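Esterase (Alcaligenes sp., PDB 1QLW) hydrolyses carboxylic esters as a bacterial esterase of the alpha/beta hydrolase fold. Local coordinates at the interface of chains A and B. Coordinates in Å, arbitrary orientation; residue numbers count along the deposited sequence, not the author numbering. Chains: chain A/B, Esterase.

The interface of chains A and B. Residues chain A 12-15, 58; chain B 12-15, 58.
A:Thr14 and B:Thr14 meet hydroxyl to hydroxyl at the centre of a short antiparallel ribbon, in which strand 13-15 of one chain pairs with the same strand of the other about a two-fold axis. The CB of A:Thr14 lies 3.8 Å from B:Thr14 OG1. From there the side chain forks. Its OG1, anti to the carbonyl carbon (chi1 -62°), reaches the OG1 of B:Thr14 at 2.9 Å in a hydrogen bond whose donor is not settled. Its methyl CG2, anti to the backbone N, lies 3.7 Å from the same B:Thr14 OG1 and also packs on the CB of B:Pro12, at 3.8 Å, the two side chains lying alongside and pointing the same way. An alanine in place of A:Thr14 would probably leave the B:Thr14 hydroxyl without its mate and open a small gap beside the B:Pro12 ring. Backbone bonds flank this pair: B:Leu15 N donates to A:Leu13 O at 2.8 Å. A:Leu13 N donates to B:Leu15 O at 2.9 Å. The symmetry-related pair joins A:Leu15 with B:Leu13. On the opposite face of the ribbon from the threonines, A:Leu15 and B:Leu15 touch through their CD1 methyls at 4.0 Å. At the margins each Gln58 crosses the partner's proline obliquely; the amide NE2 of A:Gln58 lies 3.9 Å from B:Pro12 CG, a loose contact that borders the ring. In the twin, B:Gln58 as modelled presents its carbonyl OE1 to A:Pro12 CG, and this contact does not follow the two-fold exactly. The N-terminal strands thus join the two subunits by backbone pairing, with threonine and leucine contacts on the two faces of the ribbon, and form one part of a larger two-fold interface that probably holds the esterase together as a dimer.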
ATOM      1  N   PRO A  12      -4.369 -16.615 -18.271  1.00 20.33           N
ATOM      2  CA  PRO A  12      -4.389 -15.175 -18.061  1.00 20.04           C
ATOM      3  C   PRO A  12      -5.695 -14.660 -17.505  1.00 19.70           C
ATOM      4  O   PRO A  12      -6.687 -15.377 -17.396  1.00 23.04           O
ATOM      5  CB  PRO A  12      -4.106 -14.606 -19.451  1.00 21.49           C
ATOM      6  CG  PRO A  12      -4.618 -15.646 -20.383  1.00 23.60           C
ATOM      7  CD  PRO A  12      -4.343 -16.962 -19.713  1.00 22.47           C
ATOM      8  N   LEU A  13      -5.676 -13.416 -17.050  1.00 19.28           N
ATOM      9  CA  LEU A  13      -6.874 -12.730 -16.578  1.00 18.85           C
ATOM     10  C   LEU A  13      -7.052 -11.462 -17.406  1.00 18.19           C
ATOM     11  O   LEU A  13      -6.109 -10.714 -17.620  1.00 20.25           O
ATOM     12  CB  LEU A  13      -6.773 -12.376 -15.103  1.00 20.48           C
ATOM     13  CG  LEU A  13      -7.912 -11.525 -14.530  1.00 24.00           C
ATOM     14  CD1 LEU A  13      -9.274 -12.185 -14.667  1.00 25.30           C
ATOM     15  CD2 LEU A  13      -7.632 -11.202 -13.070  1.00 25.90           C
ATOM     16  N   THR A  14      -8.270 -11.232 -17.864  1.00 20.58           N
ATOM     17  CA  THR A  14      -8.596 -10.042 -18.620  1.00 20.58           C
ATOM     18  C   THR A  14      -9.423  -9.117 -17.750  1.00 19.66           C
ATOM     19  O   THR A  14     -10.416  -9.525 -17.142  1.00 21.92           O
ATOM     20  CB  THR A  14      -9.316 -10.352 -19.937  1.00 23.35           C
ATOM     21  OG1 THR A  14      -8.442 -11.130 -20.756  1.00 27.42           O
ATOM     22  CG2 THR A  14      -9.667  -9.084 -20.698  1.00 23.56           C
ATOM     23  N   LEU A  15      -8.986  -7.868 -17.696  1.00 18.67           N
ATOM     24  CA  LEU A  15      -9.735  -6.884 -16.956  1.00 19.69           C
ATOM     25  C   LEU A  15     -10.285  -5.799 -17.862  1.00 18.32           C
ATOM     26  O   LEU A  15      -9.635  -5.295 -18.782  1.00 21.82           O
ATOM     27  CB  LEU A  15      -8.853  -6.234 -15.897  1.00 22.05           C
ATOM     28  CG  LEU A  15      -8.291  -7.144 -14.805  1.00 22.62           C
ATOM     29  CD1 LEU A  15      -7.473  -6.331 -13.817  1.00 23.82           C
ATOM     30  CD2 LEU A  15      -9.393  -7.876 -14.060  1.00 23.02           C
ATOM     31  N   GLN A  58     -14.217  -8.477 -17.003  1.00 15.06           N
ATOM     32  CA  GLN A  58     -15.177  -8.264 -18.075  1.00 15.43           C
ATOM     33  C   GLN A  58     -16.559  -8.705 -17.623  1.00 14.33           C
ATOM     34  O   GLN A  58     -16.706  -9.687 -16.903  1.00 14.94           O
ATOM     35  CB  GLN A  58     -14.755  -9.086 -19.301  1.00 16.57           C
ATOM     36  CG  GLN A  58     -13.380  -8.667 -19.801  1.00 18.91           C
ATOM     37  CD  GLN A  58     -13.113  -9.233 -21.180  1.00 21.05           C
ATOM     38  OE1 GLN A  58     -13.020 -10.442 -21.336  1.00 25.34           O
ATOM     39  NE2 GLN A  58     -12.996  -8.338 -22.143  1.00 22.36           N
TER
ATOM     40  N   PRO B  12      -9.858  -3.485 -22.954  1.00 24.32           N
ATOM     41  CA  PRO B  12      -9.412  -4.248 -21.801  1.00 22.83           C
ATOM     42  C   PRO B  12      -7.916  -4.510 -21.785  1.00 22.65           C
ATOM     43  O   PRO B  12      -7.199  -4.268 -22.761  1.00 25.93           O
ATOM     44  CB  PRO B  12     -10.166  -5.560 -21.948  1.00 24.37           C
ATOM     45  CG  PRO B  12     -10.418  -5.709 -23.413  1.00 24.97           C
ATOM     46  CD  PRO B  12     -10.653  -4.303 -23.903  1.00 25.17           C
ATOM     47  N   LEU B  13      -7.446  -5.008 -20.647  1.00 20.88           N
ATOM     48  CA  LEU B  13      -6.031  -5.348 -20.508  1.00 21.50           C
ATOM     49  C   LEU B  13      -5.959  -6.800 -20.068  1.00 20.11           C
ATOM     50  O   LEU B  13      -6.699  -7.250 -19.201  1.00 22.97           O
ATOM     51  CB  LEU B  13      -5.334  -4.420 -19.527  1.00 25.58           C
ATOM     52  CG  LEU B  13      -3.851  -4.739 -19.313  1.00 29.63           C
ATOM     53  CD1 LEU B  13      -3.145  -4.631 -20.658  1.00 31.51           C
ATOM     54  CD2 LEU B  13      -3.279  -3.795 -18.275  1.00 31.61           C
ATOM     55  N   THR B  14      -5.054  -7.565 -20.636  1.00 21.86           N
ATOM     56  CA  THR B  14      -4.875  -8.971 -20.304  1.00 21.20           C
ATOM     57  C   THR B  14      -3.558  -9.162 -19.576  1.00 20.51           C
ATOM     58  O   THR B  14      -2.510  -8.693 -20.031  1.00 24.27           O
ATOM     59  CB  THR B  14      -4.987  -9.844 -21.557  1.00 24.16           C
ATOM     60  OG1 THR B  14      -6.302  -9.650 -22.110  1.00 27.28           O
ATOM     61  CG2 THR B  14      -4.812 -11.320 -21.258  1.00 23.80           C
ATOM     62  N   LEU B  15      -3.636  -9.829 -18.440  1.00 19.91           N
ATOM     63  CA  LEU B  15      -2.482 -10.108 -17.610  1.00 21.23           C
ATOM     64  C   LEU B  15      -2.121 -11.581 -17.770  1.00 18.63           C
ATOM     65  O   LEU B  15      -2.927 -12.437 -17.397  1.00 21.64           O
ATOM     66  CB  LEU B  15      -2.876  -9.898 -16.133  1.00 24.23           C
ATOM     67  CG  LEU B  15      -3.397  -8.540 -15.697  1.00 26.43           C
ATOM     68  CD1 LEU B  15      -4.135  -8.545 -14.365  1.00 28.57           C
ATOM     69  CD2 LEU B  15      -2.206  -7.595 -15.531  1.00 29.06           C
ATOM     70  N   GLN B  58       0.914 -10.204 -21.554  1.00 20.04           N
ATOM     71  CA  GLN B  58       1.222 -11.290 -22.489  1.00 21.47           C
ATOM     72  C   GLN B  58       2.380 -10.864 -23.385  1.00 22.22           C
ATOM     73  O   GLN B  58       2.562  -9.680 -23.675  1.00 22.60           O
ATOM     74  CB  GLN B  58      -0.000 -11.611 -23.342  1.00 22.92           C
ATOM     75  CG  GLN B  58      -1.136 -12.118 -22.457  1.00 24.79           C
ATOM     76  CD  GLN B  58      -2.304 -12.653 -23.247  1.00 26.95           C
ATOM     77  OE1 GLN B  58      -2.684 -13.818 -23.070  1.00 29.70           O
ATOM     78  NE2 GLN B  58      -2.895 -11.793 -24.060  1.00 27.40           N
TER